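Local coordinates for protein lysine/ornithine decarboxylase (Vibrio vulnificus, PDB 2PLJ) that catalyses the decarboxylation of lysine and ornithine, the latter giving putrescine, with pyridoxal phosphate as cofactor in a beta/alpha-barrel fold, at residues L153-L156 / E157-K160; A194-I197 / I198-K202; A310-G314 / Q315-Y319. One frame throughout, in Å; residues are numbered along the deposited sequence.

Interaction 1: L153-L156 / E157-K160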
loop_
_atom_site.group_PDB
_atom_site.type_symbol
_atom_site.label_atom_id
_atom_site.label_comp_id
_atom_site.label_asym_id
_atom_site.label_seq_id
_atom_site.Cartn_x
_atom_site.Cartn_y
_atom_site.Cartn_z
ATOM N N LEU A 153 -9.082 -28.156 -10.945
ATOM C CA LEU A 153 -9.345 -29.435 -10.307
ATOM C C LEU A 153 -8.722 -29.557 -8.915
ATOM O O LEU A 153 -9.274 -30.256 -8.047
ATOM C CB LEU A 153 -8.910 -30.589 -11.222
ATOM C CG LEU A 153 -9.831 -30.811 -12.439
ATOM C CD1 LEU A 153 -9.236 -31.844 -13.436
ATOM C CD2 LEU A 153 -11.251 -31.247 -12.024
ATOM N N ASN A 154 -7.588 -28.889 -8.710
ATOM C CA ASN A 154 -6.902 -28.866 -7.413
ATOM C C ASN A 154 -7.829 -28.216 -6.375
ATOM O O ASN A 154 -8.004 -28.717 -5.272
ATOM C CB ASN A 154 -5.583 -28.107 -7.563
ATOM C CG ASN A 154 -4.819 -27.940 -6.250
ATOM O OD1 ASN A 154 -5.138 -27.070 -5.423
ATOM N ND2 ASN A 154 -3.739 -28.713 -6.097
ATOM N N GLU A 155 -8.433 -27.101 -6.756
ATOM C CA GLU A 155 -9.412 -26.431 -5.908
ATOM C C GLU A 155 -10.664 -27.303 -5.684
ATOM O O GLU A 155 -11.159 -27.421 -4.556
ATOM C CB GLU A 155 -9.795 -25.080 -6.495
ATOM C CG GLU A 155 -10.466 -24.151 -5.476
ATOM C CD GLU A 155 -9.453 -23.568 -4.462
ATOM O OE1 GLU A 155 -8.210 -23.752 -4.657
ATOM O OE2 GLU A 155 -9.916 -22.940 -3.480
ATOM N N LEU A 156 -11.177 -27.893 -6.759
ATOM C CA LEU A 156 -12.365 -28.749 -6.642
ATOM C C LEU A 156 -12.158 -29.834 -5.571
ATOM O O LEU A 156 -13.066 -30.111 -4.769
ATOM C CB LEU A 156 -12.706 -29.386 -8.006
ATOM C CG LEU A 156 -13.979 -30.248 -7.980
ATOM C CD1 LEU A 156 -15.219 -29.380 -7.712
ATOM C CD2 LEU A 156 -14.089 -31.088 -9.266
ATOM N N GLU A 157 -10.967 -30.444 -5.561
ATOM C CA GLU A 157 -10.638 -31.524 -4.616
ATOM C C GLU A 157 -10.844 -31.077 -3.164
ATOM O O GLU A 157 -11.232 -31.894 -2.307
ATOM C CB GLU A 157 -9.193 -32.026 -4.845
ATOM C CG GLU A 157 -8.779 -33.269 -4.029
ATOM C CD GLU A 157 -8.347 -32.941 -2.577
ATOM O OE1 GLU A 157 -8.168 -31.748 -2.210
ATOM O OE2 GLU A 157 -8.183 -33.896 -1.786
ATOM N N LYS A 158 -10.590 -29.788 -2.896
ATOM C CA LYS A 158 -10.730 -29.212 -1.557
ATOM C C LYS A 158 -12.156 -29.327 -1.013
ATOM O O LYS A 158 -12.368 -29.173 0.198
ATOM C CB LYS A 158 -10.301 -27.734 -1.552
ATOM C CG LYS A 158 -8.882 -27.559 -2.021
ATOM C CD LYS A 158 -8.426 -26.115 -1.799
ATOM C CE LYS A 158 -7.008 -25.933 -2.348
ATOM N NZ LYS A 158 -6.688 -24.470 -2.461
ATOM N N PHE A 159 -13.120 -29.537 -1.913
ATOM C CA PHE A 159 -14.544 -29.583 -1.540
ATOM C C PHE A 159 -15.118 -30.984 -1.316
ATOM O O PHE A 159 -16.298 -31.136 -0.945
ATOM C CB PHE A 159 -15.404 -28.786 -2.538
ATOM C CG PHE A 159 -15.233 -27.305 -2.365
ATOM C CD1 PHE A 159 -15.887 -26.656 -1.325
ATOM C CD2 PHE A 159 -14.320 -26.599 -3.169
ATOM C CE1 PHE A 159 -15.689 -25.274 -1.109
ATOM C CE2 PHE A 159 -14.103 -25.241 -2.978
ATOM C CZ PHE A 159 -14.790 -24.566 -1.948
ATOM N N LYS A 160 -14.295 -32.002 -1.537
ATOM C CA LYS A 160 -14.755 -33.377 -1.265
ATOM C C LYS A 160 -15.241 -33.508 0.180
ATOM O O LYS A 160 -16.302 -34.103 0.462
ATOM C CB LYS A 160 -13.630 -34.374 -1.543
ATOM C CG LYS A 160 -13.345 -34.581 -3.026
ATOM C CD LYS A 160 -12.217 -35.592 -3.165
ATOM C CE LYS A 160 -12.051 -36.081 -4.578
ATOM N NZ LYS A 160 -11.165 -37.305 -4.618
HETATM O O HOH W 1 -6.477 -30.183 -3.567
#

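Interaction 2: A194-I197 / I198-K202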
loop_
_atom_site.group_PDB
_atom_site.type_symbol
_atom_site.label_atom_id
_atom_site.label_comp_id
_atom_site.label_asym_id
_atom_site.label_seq_id
_atom_site.Cartn_x
_atom_site.Cartn_y
_atom_site.Cartn_z
ATOM N N ALA A 194 -13.783 -26.126 -18.010
ATOM C CA ALA A 194 -15.001 -25.977 -17.214
ATOM C C ALA A 194 -15.842 -27.259 -17.293
ATOM O O ALA A 194 -16.333 -27.740 -16.267
ATOM C CB ALA A 194 -15.794 -24.785 -17.666
ATOM N N LEU A 195 -15.987 -27.809 -18.499
ATOM C CA LEU A 195 -16.733 -29.064 -18.686
ATOM C C LEU A 195 -16.080 -30.217 -17.914
ATOM O O LEU A 195 -16.778 -30.992 -17.258
ATOM C CB LEU A 195 -16.946 -29.371 -20.182
ATOM C CG LEU A 195 -17.902 -28.350 -20.828
ATOM C CD1 LEU A 195 -17.810 -28.340 -22.352
ATOM C CD2 LEU A 195 -19.344 -28.574 -20.377
ATOM N N VAL A 196 -14.745 -30.276 -17.932
ATOM C CA VAL A 196 -13.996 -31.301 -17.180
ATOM C C VAL A 196 -14.238 -31.144 -15.672
ATOM O O VAL A 196 -14.495 -32.118 -14.966
ATOM C CB VAL A 196 -12.474 -31.283 -17.504
ATOM C CG1 VAL A 196 -11.730 -32.296 -16.660
ATOM C CG2 VAL A 196 -12.218 -31.589 -19.000
ATOM N N ILE A 197 -14.202 -29.901 -15.187
ATOM C CA ILE A 197 -14.493 -29.648 -13.778
ATOM C C ILE A 197 -15.925 -30.082 -13.415
ATOM O O ILE A 197 -16.160 -30.702 -12.366
ATOM C CB ILE A 197 -14.256 -28.157 -13.427
ATOM C CG1 ILE A 197 -12.750 -27.854 -13.454
ATOM C CG2 ILE A 197 -14.827 -27.830 -12.048
ATOM C CD1 ILE A 197 -12.410 -26.349 -13.457
ATOM N N ILE A 198 -16.871 -29.791 -14.298
ATOM C CA ILE A 198 -18.288 -30.059 -14.021
ATOM C C ILE A 198 -18.547 -31.588 -14.038
ATOM O O ILE A 198 -19.221 -32.134 -13.148
ATOM C CB ILE A 198 -19.214 -29.267 -14.967
ATOM C CG1 ILE A 198 -19.121 -27.754 -14.655
ATOM C CG2 ILE A 198 -20.679 -29.737 -14.846
ATOM C CD1 ILE A 198 -19.705 -26.863 -15.711
ATOM N N GLU A 199 -17.963 -32.267 -15.022
ATOM C CA GLU A 199 -18.038 -33.728 -15.067
ATOM C C GLU A 199 -17.386 -34.392 -13.834
ATOM O O GLU A 199 -17.923 -35.389 -13.308
ATOM C CB GLU A 199 -17.456 -34.273 -16.376
ATOM C CG GLU A 199 -18.033 -35.618 -16.761
ATOM C CD GLU A 199 -17.715 -36.017 -18.204
ATOM O OE1 GLU A 199 -17.556 -35.108 -19.060
ATOM O OE2 GLU A 199 -17.632 -37.238 -18.475
ATOM N N THR A 200 -16.246 -33.843 -13.388
ATOM C CA THR A 200 -15.546 -34.362 -12.206
ATOM C C THR A 200 -16.361 -34.116 -10.925
ATOM O O THR A 200 -16.439 -35.007 -10.059
ATOM C CB THR A 200 -14.098 -33.819 -12.089
ATOM O OG1 THR A 200 -13.394 -34.100 -13.302
ATOM C CG2 THR A 200 -13.347 -34.473 -10.947
ATOM N N ALA A 201 -16.994 -32.943 -10.829
ATOM C CA ALA A 201 -17.855 -32.632 -9.686
ATOM C C ALA A 201 -18.991 -33.661 -9.592
ATOM O O ALA A 201 -19.349 -34.103 -8.501
ATOM C CB ALA A 201 -18.416 -31.209 -9.809
ATOM N N LYS A 202 -19.546 -34.062 -10.736
ATOM C CA LYS A 202 -20.611 -35.082 -10.715
ATOM C C LYS A 202 -20.080 -36.419 -10.164
ATOM O O LYS A 202 -20.722 -37.044 -9.311
ATOM C CB LYS A 202 -21.248 -35.294 -12.089
ATOM C CG LYS A 202 -22.468 -36.236 -12.005
ATOM C CD LYS A 202 -22.966 -36.664 -13.361
ATOM C CE LYS A 202 -24.215 -37.539 -13.235
ATOM N NZ LYS A 202 -25.036 -37.476 -14.485
#

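Interaction 3: A310-G314 / Q315-Y319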
loop_
_atom_site.group_PDB
_atom_site.type_symbol
_atom_site.label_atom_id
_atom_site.label_comp_id
_atom_site.label_asym_id
_atom_site.label_seq_id
_atom_site.Cartn_x
_atom_site.Cartn_y
_atom_site.Cartn_z
ATOM N N ALA A 310 7.302 24.553 -0.915
ATOM C CA ALA A 310 8.569 25.135 -1.383
ATOM C C ALA A 310 8.550 25.301 -2.894
ATOM O O ALA A 310 7.936 24.490 -3.589
ATOM C CB ALA A 310 9.732 24.232 -0.973
ATOM N N GLU A 311 9.238 26.330 -3.400
ATOM C CA GLU A 311 9.406 26.484 -4.845
ATOM C C GLU A 311 10.641 25.689 -5.261
ATOM O O GLU A 311 11.714 25.857 -4.660
ATOM C CB GLU A 311 9.538 27.957 -5.245
ATOM C CG GLU A 311 9.071 28.184 -6.686
ATOM C CD GLU A 311 9.591 29.457 -7.305
ATOM O OE1 GLU A 311 10.211 29.381 -8.403
ATOM O OE2 GLU A 311 9.386 30.535 -6.694
ATOM N N ARG A 312 10.477 24.805 -6.250
ATOM C CA ARG A 312 11.544 23.931 -6.754
ATOM C C ARG A 312 11.561 24.029 -8.289
ATOM O O ARG A 312 10.613 23.611 -8.936
ATOM C CB ARG A 312 11.347 22.459 -6.329
ATOM C CG ARG A 312 11.217 22.225 -4.779
ATOM C CD ARG A 312 11.065 20.714 -4.343
ATOM N NE ARG A 312 12.272 19.983 -4.735
ATOM C CZ ARG A 312 13.422 20.009 -4.049
ATOM N NH1 ARG A 312 13.481 20.641 -2.880
ATOM N NH2 ARG A 312 14.503 19.379 -4.525
ATOM N N GLU A 313 12.630 24.587 -8.851
ATOM C CA GLU A 313 12.765 24.701 -10.319
ATOM C C GLU A 313 11.524 25.311 -10.998
ATOM O O GLU A 313 10.995 24.738 -11.971
ATOM C CB GLU A 313 13.039 23.319 -10.950
ATOM C CG GLU A 313 14.295 22.580 -10.460
ATOM C CD GLU A 313 14.468 21.191 -11.112
ATOM O OE1 GLU A 313 13.471 20.557 -11.528
ATOM O OE2 GLU A 313 15.631 20.739 -11.225
ATOM N N GLY A 314 11.050 26.444 -10.484
ATOM C CA GLY A 314 9.878 27.131 -11.030
ATOM C C GLY A 314 8.494 26.519 -10.788
ATOM O O GLY A 314 7.500 26.990 -11.354
ATOM N N GLN A 315 8.410 25.488 -9.950
ATOM C CA GLN A 315 7.096 24.970 -9.549
ATOM C C GLN A 315 6.924 25.062 -8.044
ATOM O O GLN A 315 7.910 24.894 -7.317
ATOM C CB GLN A 315 6.934 23.515 -9.969
ATOM C CG GLN A 315 6.308 23.374 -11.344
ATOM C CD GLN A 315 6.001 21.946 -11.669
ATOM O OE1 GLN A 315 6.892 21.101 -11.595
ATOM N NE2 GLN A 315 4.730 21.651 -12.028
ATOM N N ILE A 316 5.693 25.327 -7.587
ATOM C CA ILE A 316 5.410 25.326 -6.160
ATOM C C ILE A 316 5.016 23.910 -5.763
ATOM O O ILE A 316 3.999 23.377 -6.256
ATOM C CB ILE A 316 4.274 26.294 -5.719
ATOM C CG1 ILE A 316 4.541 27.742 -6.170
ATOM C CG2 ILE A 316 4.083 26.234 -4.175
ATOM C CD1 ILE A 316 3.454 28.733 -5.687
ATOM N N TRP A 317 5.826 23.311 -4.898
ATOM C CA TRP A 317 5.481 22.007 -4.297
ATOM C C TRP A 317 4.659 22.208 -3.022
ATOM O O TRP A 317 5.094 22.916 -2.113
ATOM C CB TRP A 317 6.748 21.237 -3.942
ATOM C CG TRP A 317 7.444 20.616 -5.108
ATOM C CD1 TRP A 317 7.996 21.260 -6.199
ATOM C CD2 TRP A 317 7.668 19.217 -5.311
ATOM N NE1 TRP A 317 8.561 20.339 -7.061
ATOM C CE2 TRP A 317 8.361 19.079 -6.542
ATOM C CE3 TRP A 317 7.337 18.069 -4.584
ATOM C CZ2 TRP A 317 8.750 17.822 -7.049
ATOM C CZ3 TRP A 317 7.727 16.818 -5.083
ATOM C CH2 TRP A 317 8.411 16.708 -6.311
ATOM N N TYR A 318 3.475 21.595 -2.978
ATOM C CA TYR A 318 2.687 21.481 -1.752
ATOM C C TYR A 318 2.818 20.064 -1.179
ATOM O O TYR A 318 2.649 19.087 -1.908
ATOM C CB TYR A 318 1.208 21.788 -2.015
ATOM C CG TYR A 318 0.986 23.183 -2.575
ATOM C CD1 TYR A 318 1.214 24.309 -1.777
ATOM C CD2 TYR A 318 0.573 23.375 -3.904
ATOM C CE1 TYR A 318 1.014 25.605 -2.259
ATOM C CE2 TYR A 318 0.380 24.678 -4.417
ATOM C CZ TYR A 318 0.596 25.785 -3.577
ATOM O OH TYR A 318 0.426 27.069 -4.050
ATOM N N TYR A 319 3.086 19.968 0.118
ATOM C CA TYR A 319 3.284 18.687 0.776
ATOM C C TYR A 319 2.028 18.466 1.612
ATOM O O TYR A 319 1.801 19.181 2.590
ATOM C CB TYR A 319 4.532 18.714 1.643
ATOM C CG TYR A 319 5.779 19.043 0.857
ATOM C CD1 TYR A 319 6.578 18.038 0.309
ATOM C CD2 TYR A 319 6.164 20.383 0.634
ATOM C CE1 TYR A 319 7.730 18.343 -0.430
ATOM C CE2 TYR A 319 7.288 20.694 -0.106
ATOM C CZ TYR A 319 8.079 19.689 -0.648
ATOM O OH TYR A 319 9.198 20.055 -1.363
HETATM O O HOH W 2 11.612 21.374 -0.749
HETATM O O HOH W 3 9.889 20.701 -9.554
#

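Interaction 1: L153-L156 / E157-K160
E155 and K158, three residues apart, are joined by a salt bridge with K158 NZ 2.8 Å from E155 OE1. The ammonium comes from above the carboxylate plane. E155 bends at its second torsion (74°) while K158 runs extended beyond CG, and the two chains cross at a slant; a long, flexible lysine suits this place because NZ also bonds K132 O and, in the second subunit, M307 O. N376 of that subunit bonds N154 OD1. K132 NZ holds the other oxygen, E155 OE2, so two cations probably favour the ionised glutamate.

Backbone hydrogen bonds change span here. E157 N reaches back four residues to L153 O at 3.0 Å, whereas K158 N to E155 O and F159 N to L156 O, both 2.9 Å, span three, as does the K160 N to E157 O bond of the overlapping type I turn E157–K160. A water gives one hydrogen to N154 O and the other to E157 OE1, 2.7 Å from each, tying the solvent side of the turn together.

The F159 ring lies against two carbonyl oxygens: CD2 is 3.5 Å from E155 O, and L156 O lies at the ring's edge, near its plane. Apolar packing joins L156 and F159 to L168 of strand 167-171, F159 and E155 to V150 of strand 147-150, and L153 and L156 to helix 191-203.

Interaction 2: A194-I197 / I198-K202
From I198 to A201 each backbone N–H bonds the carbonyl four residues back, from I198 N to A194 O at 2.9 Å through to A201 N to I197 O at 2.8 Å, a regular alpha-helical pattern over about two turns, and E199 N meets L195 O almost straight, with 170° at the hydrogen.

Between the two segments the one side-chain hydrogen bond is made by T200. Its OG1 donates to V196 O at 2.8 Å, and the T200 N–H uses the same oxygen at 2.9 Å; the two donors arrive from opposite faces of the carbonyl plane, so V196 O is gripped twice. The first torsion of T200, -55°, sets the hydroxyl beside its own backbone N and hence over the preceding turn, leaving CG2 anti to that N. A threonine can thus spend its hydroxyl on the helix itself and keep a methyl for packing. V196 lies alongside it, pointing the same way, with CG1 4.2 Å from T200 OG1.

I198 folds back in the same sense but offers only carbon: with CG1 beside the backbone N (chi1 -68°), CG1 comes 3.2 Å from A194 O. Small A194 and A201 probably suit close packing, A194 on L172 and C189, A201 on I208; L195 and I198 reach further, to helix 223-241.

I198 and A201 meet L211 and I208 of strand 207-212, one of the barrel's parallel strands; L195 packs on V235, Q238 and V239 of helix 223-241, and I198 also reaches V239. On another side V196, I197 and T200 rest against L153 of helix 153-157, with T200 touching L156 as well.

Interaction 3: A310-G314 / Q315-Y319
R312 lays a methylene over the W317 indole across a beta hairpin, strand 300-312 returning as 315-320 through a type I' turn from R312 to Q315. Two hydrogen-bonded antiparallel pairs, A310 with W317 and R312 with Q315, flank the non-hydrogen-bonded pair E311–I316; W317 N to A310 O, 2.7 Å, and R312 N to Q315 O, 2.8 Å, are among their bonds. E313 and G314 both take positive phi, as a type I' turn requires; glycine does so easily.

Along the R312 side chain, CB and CG pass the CD1–NE1 rim of the indole, CB 3.6 Å from W317 CD1. CD then sits over the face of the five-membered ring, 3.5 Å from its centroid and 6° off the normal, a CH-pi contact, and also touches Y319 OH. A bend at the third torsion (63°) turns the chain there, lifting the guanidinium off the indole and nearly perpendicular to it, so any cation-pi attraction is long and weak. Arginine suits the site because its CD methylene covers the five-membered ring while its tip serves the dimer interface. In the second subunit NE bonds K185 O, NH1 bonds G188 O and NH2 weakly S173 OG; there Y319 OH likewise bonds K186 O and its ring meets F187.

Waters finish the polar end: one accepts from R312 NH1 and donates to Y319 OH, and another, in the plane of the indole, takes the W317 NE1 hydrogen at 2.8 Å and gives one of its own to R312 O.

Interactions 1 and 2 belong to adjoining helices of the barrel domain and touch: L156 CD2 packs 3.7 Å from I197 O. Interaction 2 is the buried one, a mid-helix stretch whose chemistry is backbone bonds, a threonine hydroxyl and aliphatic packing; interaction 1, partly buried, combines a salt bridge with a type I turn. Interaction 3 is a surface hairpin of the mixed beta sheet, about 57 Å between centres from interaction 1 and across the centre of the chain, and relies on antiparallel backbone bonds, an arginine over an aromatic ring and waters. Interactions 1 and 3 both meet the second subunit; interaction 2 meets none.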